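Local coordinates for protein putative Chlorite dismutase TA0507 (Thermoplasma acidophilum, PDB 3DTZ) that is of unknown function but probably binds heme and may act as an oxidoreductase of the chlorite dismutase kind, at residues D[68-80]-D[228-242]. Residues are numbered along the deposited sequence; the frame is centred on the assembly and turned at random. Where two conformers were deposited one is given.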
loop_
_atom_site.group_PDB
_atom_site.type_symbol
_atom_site.label_atom_id
_atom_site.label_comp_id
_atom_site.label_asym_id
_atom_site.label_seq_id
_atom_site.Cartn_x
_atom_site.Cartn_y
_atom_site.Cartn_z
ATOM N N HIS D 68 8.079 -16.428 23.431
ATOM C CA HIS D 68 9.409 -15.816 23.323
ATOM C C HIS D 68 9.276 -14.395 22.758
ATOM O O HIS D 68 8.410 -14.144 21.930
ATOM C CB HIS D 68 10.326 -16.656 22.430
ATOM C CG HIS D 68 10.463 -18.083 22.882
ATOM N ND1 HIS D 68 10.952 -18.420 24.125
ATOM C CD2 HIS D 68 10.200 -19.255 22.251
ATOM C CE1 HIS D 68 10.942 -19.739 24.260
ATOM N NE2 HIS D 68 10.483 -20.266 23.139
ATOM N N ILE D 69 10.176 -13.518 23.181
ATOM C CA ILE D 69 10.203 -12.129 22.705
ATOM C C ILE D 69 11.502 -11.955 21.892
ATOM O O ILE D 69 12.529 -12.516 22.282
ATOM C CB ILE D 69 10.167 -11.120 23.897
ATOM C CG1 ILE D 69 8.980 -11.435 24.820
ATOM C CG2 ILE D 69 10.022 -9.692 23.326
ATOM C CD1 ILE D 69 8.983 -10.685 26.144
ATOM N N TYR D 70 11.456 -11.178 20.803
ATOM C CA TYR D 70 12.637 -10.898 19.976
ATOM C C TYR D 70 12.754 -9.404 19.685
ATOM O O TYR D 70 11.751 -8.722 19.462
ATOM C CB TYR D 70 12.555 -11.620 18.628
ATOM C CG TYR D 70 12.462 -13.097 18.806
ATOM C CD1 TYR D 70 11.215 -13.716 18.964
ATOM C CD2 TYR D 70 13.619 -13.868 18.885
ATOM C CE1 TYR D 70 11.126 -15.102 19.188
ATOM C CE2 TYR D 70 13.555 -15.250 19.104
ATOM C CZ TYR D 70 12.305 -15.857 19.238
ATOM O OH TYR D 70 12.228 -17.203 19.435
ATOM N N ARG D 71 13.990 -8.921 19.702
ATOM C CA ARG D 71 14.344 -7.613 19.145
ATOM C C ARG D 71 14.308 -7.768 17.625
ATOM O O ARG D 71 14.518 -8.868 17.112
ATOM C CB ARG D 71 15.767 -7.248 19.580
ATOM C CG ARG D 71 15.910 -7.086 21.116
ATOM C CD ARG D 71 17.315 -7.421 21.608
ATOM N NE ARG D 71 18.327 -6.461 21.130
ATOM C CZ ARG D 71 19.631 -6.619 21.332
ATOM N NH1 ARG D 71 20.088 -7.693 22.005
ATOM N NH2 ARG D 71 20.482 -5.693 20.887
ATOM N N SER D 72 14.029 -6.682 16.913
ATOM C CA SER D 72 13.805 -6.742 15.485
ATOM C C SER D 72 14.901 -6.041 14.728
ATOM O O SER D 72 15.236 -4.898 15.048
ATOM C CB SER D 72 12.442 -6.087 15.160
ATOM O OG SER D 72 12.302 -5.739 13.773
ATOM N N TYR D 73 15.413 -6.697 13.691
ATOM C CA TYR D 73 16.326 -6.063 12.760
ATOM C C TYR D 73 15.625 -5.037 11.832
ATOM O O TYR D 73 16.261 -4.107 11.354
ATOM C CB TYR D 73 17.078 -7.121 11.939
ATOM C CG TYR D 73 18.230 -7.738 12.695
ATOM C CD1 TYR D 73 18.028 -8.809 13.568
ATOM C CD2 TYR D 73 19.519 -7.208 12.586
ATOM C CE1 TYR D 73 19.119 -9.372 14.284
ATOM C CE2 TYR D 73 20.604 -7.752 13.313
ATOM C CZ TYR D 73 20.385 -8.843 14.142
ATOM O OH TYR D 73 21.423 -9.393 14.867
ATOM N N ARG D 74 14.328 -5.182 11.596
ATOM C CA ARG D 74 13.621 -4.248 10.708
ATOM C C ARG D 74 13.213 -3.023 11.485
ATOM O O ARG D 74 12.763 -3.149 12.621
ATOM C CB ARG D 74 12.331 -4.904 10.217
ATOM C CG ARG D 74 12.535 -6.141 9.363
ATOM C CD ARG D 74 11.150 -6.866 9.215
ATOM N NE ARG D 74 10.243 -6.079 8.379
ATOM C CZ ARG D 74 9.976 -6.321 7.100
ATOM N NH1 ARG D 74 10.520 -7.367 6.464
ATOM N NH2 ARG D 74 9.156 -5.525 6.456
ATOM N N THR D 75 13.326 -1.840 10.872
ATOM C CA THR D 75 12.837 -0.628 11.552
ATOM C C THR D 75 11.294 -0.529 11.690
ATOM O O THR D 75 10.793 0.234 12.548
ATOM C CB THR D 75 13.417 0.647 10.935
ATOM O OG1 THR D 75 13.072 0.681 9.546
ATOM C CG2 THR D 75 14.923 0.677 11.101
ATOM N N ASP D 76 10.544 -1.318 10.909
ATOM C CA ASP D 76 9.089 -1.249 11.014
ATOM C C ASP D 76 8.524 -2.009 12.220
ATOM O O ASP D 76 7.315 -1.998 12.445
ATOM C CB ASP D 76 8.382 -1.598 9.701
ATOM C CG ASP D 76 8.633 -3.018 9.224
ATOM O OD1 ASP D 76 9.273 -3.826 9.900
ATOM O OD2 ASP D 76 8.122 -3.342 8.131
ATOM N N SER D 77 9.417 -2.612 13.007
ATOM C CA SER D 77 9.063 -3.236 14.312
ATOM C C SER D 77 10.164 -3.042 15.340
ATOM O O SER D 77 11.350 -3.050 14.993
ATOM C CB SER D 77 8.863 -4.757 14.150
ATOM O OG SER D 77 7.735 -4.975 13.298
ATOM N N ASP D 78 9.772 -2.891 16.601
ATOM C CA ASP D 78 10.731 -2.876 17.697
ATOM C C ASP D 78 10.757 -4.183 18.444
ATOM O O ASP D 78 11.740 -4.490 19.128
ATOM C CB ASP D 78 10.434 -1.736 18.675
ATOM C CG ASP D 78 10.607 -0.364 18.018
ATOM O OD1 ASP D 78 11.763 -0.003 17.675
ATOM O OD2 ASP D 78 9.599 0.351 17.831
ATOM N N VAL D 79 9.653 -4.926 18.384
ATOM C CA VAL D 79 9.573 -6.174 19.136
ATOM C C VAL D 79 8.737 -7.179 18.356
ATOM O O VAL D 79 7.783 -6.780 17.656
ATOM C CB VAL D 79 8.997 -5.944 20.568
ATOM C CG1 VAL D 79 7.593 -5.332 20.491
ATOM C CG2 VAL D 79 8.975 -7.233 21.373
ATOM N N ILE D 80 9.081 -8.460 18.495
ATOM C CA ILE D 80 8.306 -9.563 17.899
ATOM C C ILE D 80 7.987 -10.535 19.024
ATOM O O ILE D 80 8.848 -10.815 19.851
ATOM C CB ILE D 80 9.139 -10.316 16.832
ATOM C CG1 ILE D 80 9.618 -9.349 15.742
ATOM C CG2 ILE D 80 8.319 -11.500 16.207
ATOM C CD1 ILE D 80 10.944 -9.820 15.000
ATOM N N ILE D 228 9.442 -10.749 5.687
ATOM C CA ILE D 228 10.272 -11.675 6.427
ATOM C C ILE D 228 10.747 -10.968 7.696
ATOM O O ILE D 228 11.430 -9.929 7.633
ATOM C CB ILE D 228 11.473 -12.190 5.582
ATOM C CG1 ILE D 228 10.960 -12.919 4.335
ATOM C CG2 ILE D 228 12.394 -13.091 6.437
ATOM C CD1 ILE D 228 12.043 -13.752 3.587
ATOM N N LEU D 229 10.362 -11.522 8.843
ATOM C CA LEU D 229 10.742 -10.983 10.144
ATOM C C LEU D 229 11.995 -11.706 10.634
ATOM O O LEU D 229 12.061 -12.922 10.576
ATOM C CB LEU D 229 9.621 -11.204 11.152
ATOM C CG LEU D 229 8.241 -10.597 10.808
ATOM C CD1 LEU D 229 7.321 -10.735 11.960
ATOM C CD2 LEU D 229 8.382 -9.144 10.435
ATOM N N LEU D 230 12.991 -10.944 11.078
ATOM C CA LEU D 230 14.216 -11.529 11.641
ATOM C C LEU D 230 14.391 -10.915 13.004
ATOM O O LEU D 230 14.475 -9.684 13.125
ATOM C CB LEU D 230 15.427 -11.181 10.762
ATOM C CG LEU D 230 16.794 -11.595 11.306
ATOM C CD1 LEU D 230 16.892 -13.124 11.396
ATOM C CD2 LEU D 230 17.941 -11.021 10.456
ATOM N N GLY D 231 14.446 -11.781 14.019
ATOM C CA GLY D 231 14.516 -11.367 15.405
ATOM C C GLY D 231 15.710 -11.937 16.161
ATOM O O GLY D 231 16.265 -12.984 15.790
ATOM N N ARG D 232 16.103 -11.219 17.214
ATOM C CA ARG D 232 17.192 -11.624 18.104
ATOM C C ARG D 232 16.539 -11.867 19.471
ATOM O O ARG D 232 15.865 -10.978 20.009
ATOM C CB ARG D 232 18.255 -10.520 18.169
ATOM C CG ARG D 232 19.196 -10.574 19.421
ATOM C CD ARG D 232 20.235 -11.656 19.379
ATOM N NE ARG D 232 20.981 -11.578 20.646
ATOM C CZ ARG D 232 21.996 -10.747 20.902
ATOM N NH1 ARG D 232 22.490 -9.942 19.964
ATOM N NH2 ARG D 232 22.548 -10.753 22.111
ATOM N N LEU D 233 16.659 -13.090 19.978
ATOM C CA LEU D 233 16.039 -13.450 21.257
ATOM C C LEU D 233 16.387 -12.450 22.381
ATOM O O LEU D 233 17.565 -12.069 22.565
ATOM C CB LEU D 233 16.481 -14.876 21.680
ATOM C CG LEU D 233 15.834 -15.432 22.942
ATOM C CD1 LEU D 233 14.349 -15.774 22.675
ATOM C CD2 LEU D 233 16.637 -16.654 23.364
ATOM N N VAL D 234 15.375 -12.076 23.172
ATOM C CA VAL D 234 15.575 -11.148 24.289
ATOM C C VAL D 234 14.702 -11.545 25.496
ATOM O O VAL D 234 13.576 -12.006 25.339
ATOM C CB VAL D 234 15.273 -9.669 23.861
ATOM C CG1 VAL D 234 13.798 -9.480 23.531
ATOM C CG2 VAL D 234 15.767 -8.666 24.966
ATOM N N ASP D 235 15.261 -11.413 26.688
ATOM C CA ASP D 235 14.466 -11.648 27.896
ATOM C C ASP D 235 13.569 -10.434 28.169
ATOM O O ASP D 235 13.933 -9.287 27.878
ATOM C CB ASP D 235 15.360 -11.991 29.091
ATOM C CG ASP D 235 16.064 -13.344 28.936
ATOM O OD1 ASP D 235 15.488 -14.288 28.346
ATOM O OD2 ASP D 235 17.207 -13.469 29.408
ATOM N N ALA D 236 12.366 -10.694 28.688
ATOM C CA ALA D 236 11.385 -9.621 29.000
ATOM C C ALA D 236 11.987 -8.453 29.815
ATOM O O ALA D 236 11.725 -7.288 29.526
ATOM C CB ALA D 236 10.190 -10.225 29.774
ATOM N N GLY D 237 12.811 -8.773 30.816
ATOM C CA GLY D 237 13.456 -7.745 31.642
ATOM C C GLY D 237 14.566 -6.925 31.003
ATOM O O GLY D 237 15.043 -5.949 31.604
ATOM N N ASP D 238 14.996 -7.309 29.795
ATOM C CA ASP D 238 16.112 -6.624 29.116
ATOM C C ASP D 238 15.644 -5.741 27.954
ATOM O O ASP D 238 16.383 -4.846 27.493
ATOM C CB ASP D 238 17.131 -7.641 28.589
ATOM C CG ASP D 238 17.889 -8.344 29.693
ATOM O OD1 ASP D 238 17.948 -7.828 30.831
ATOM O OD2 ASP D 238 18.454 -9.419 29.405
ATOM N N ILE D 239 14.415 -5.973 27.490
ATOM C CA ILE D 239 13.951 -5.322 26.239
ATOM C C ILE D 239 13.838 -3.776 26.327
ATOM O O ILE D 239 14.285 -3.073 25.425
ATOM C CB ILE D 239 12.719 -6.096 25.577
ATOM C CG1 ILE D 239 12.456 -5.672 24.115
ATOM C CG2 ILE D 239 11.486 -5.950 26.436
ATOM C CD1 ILE D 239 13.663 -5.646 23.236
ATOM N N ALA D 240 13.314 -3.248 27.432
ATOM C CA ALA D 240 13.182 -1.799 27.567
ATOM C C ALA D 240 14.539 -1.112 27.489
ATOM O O ALA D 240 14.689 -0.043 26.870
ATOM C CB ALA D 240 12.432 -1.438 28.857
ATOM N N GLY D 241 15.555 -1.739 28.077
ATOM C CA GLY D 241 16.904 -1.209 27.998
ATOM C C GLY D 241 17.505 -1.193 26.607
ATOM O O GLY D 241 18.270 -0.287 26.267
ATOM N N PHE D 242 17.184 -2.207 25.816
ATOM C CA PHE D 242 17.608 -2.248 24.423
ATOM C C PHE D 242 16.838 -1.244 23.569
ATOM O O PHE D 242 17.426 -0.636 22.662
ATOM C CB PHE D 242 17.461 -3.656 23.852
ATOM C CG PHE D 242 18.528 -4.616 24.329
ATOM C CD1 PHE D 242 19.872 -4.375 24.030
ATOM C CD2 PHE D 242 18.193 -5.757 25.074
ATOM C CE1 PHE D 242 20.873 -5.250 24.460
ATOM C CE2 PHE D 242 19.193 -6.638 25.523
ATOM C CZ PHE D 242 20.527 -6.383 25.212
HETATM O O HOH W 1 11.746 -14.056 25.476
HETATM O O HOH W 2 18.957 -9.869 23.429
HETATM O O HOH W 3 12.352 -8.003 12.106
#
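The guanidinium of Arg-71 lies flat on the ring of Phe-242, the planes only 10° apart and CZ 3.6 Å from the ring centroid, a cation-pi stack. Bending at chi3 (67°) turns the group onto the ring, while CG further back passes CD1 of Ile-239 and CD lies against CB of Val-234. On the guanidinium's rim, a water joins NH1 to Leu-233 O, and NE makes a salt bridge to Glu-96 of the second subunit. Arg-232 is close by, Arg-71 NH1 lying 3.7 Å above its guanidinium plane; Arg-232 NH1 is salt-bridged to Asp-89 of that subunit, which probably offsets some of the like charge. Beneath these side chains, strands 68-72 and 229-234 pair antiparallel, joining the two ferredoxin-like halves typical of the chlorite dismutase fold, with Arg-71 and Arg-232 exchanging N-H...O bonds of 2.8 Å between N and O each way. The Tyr-70 ring brings its CD2 edge to Leu-233 N, and Gly-231 CA sits 3.8 Å from Tyr-70 CB, where a CB on the glycine would clash. Just past strand 68-72, Tyr-73 has Leu-230 CD2 off-centre over its ring. Arg-74 holds Asp-76 side-on through NE and NH2; its NH1 reaches Ile-228 O (3.0 Å) from above the carbonyl plane and salt-bridges Asp-191 of the second subunit. A leucine here would probably leave both aspartates without their cationic partner.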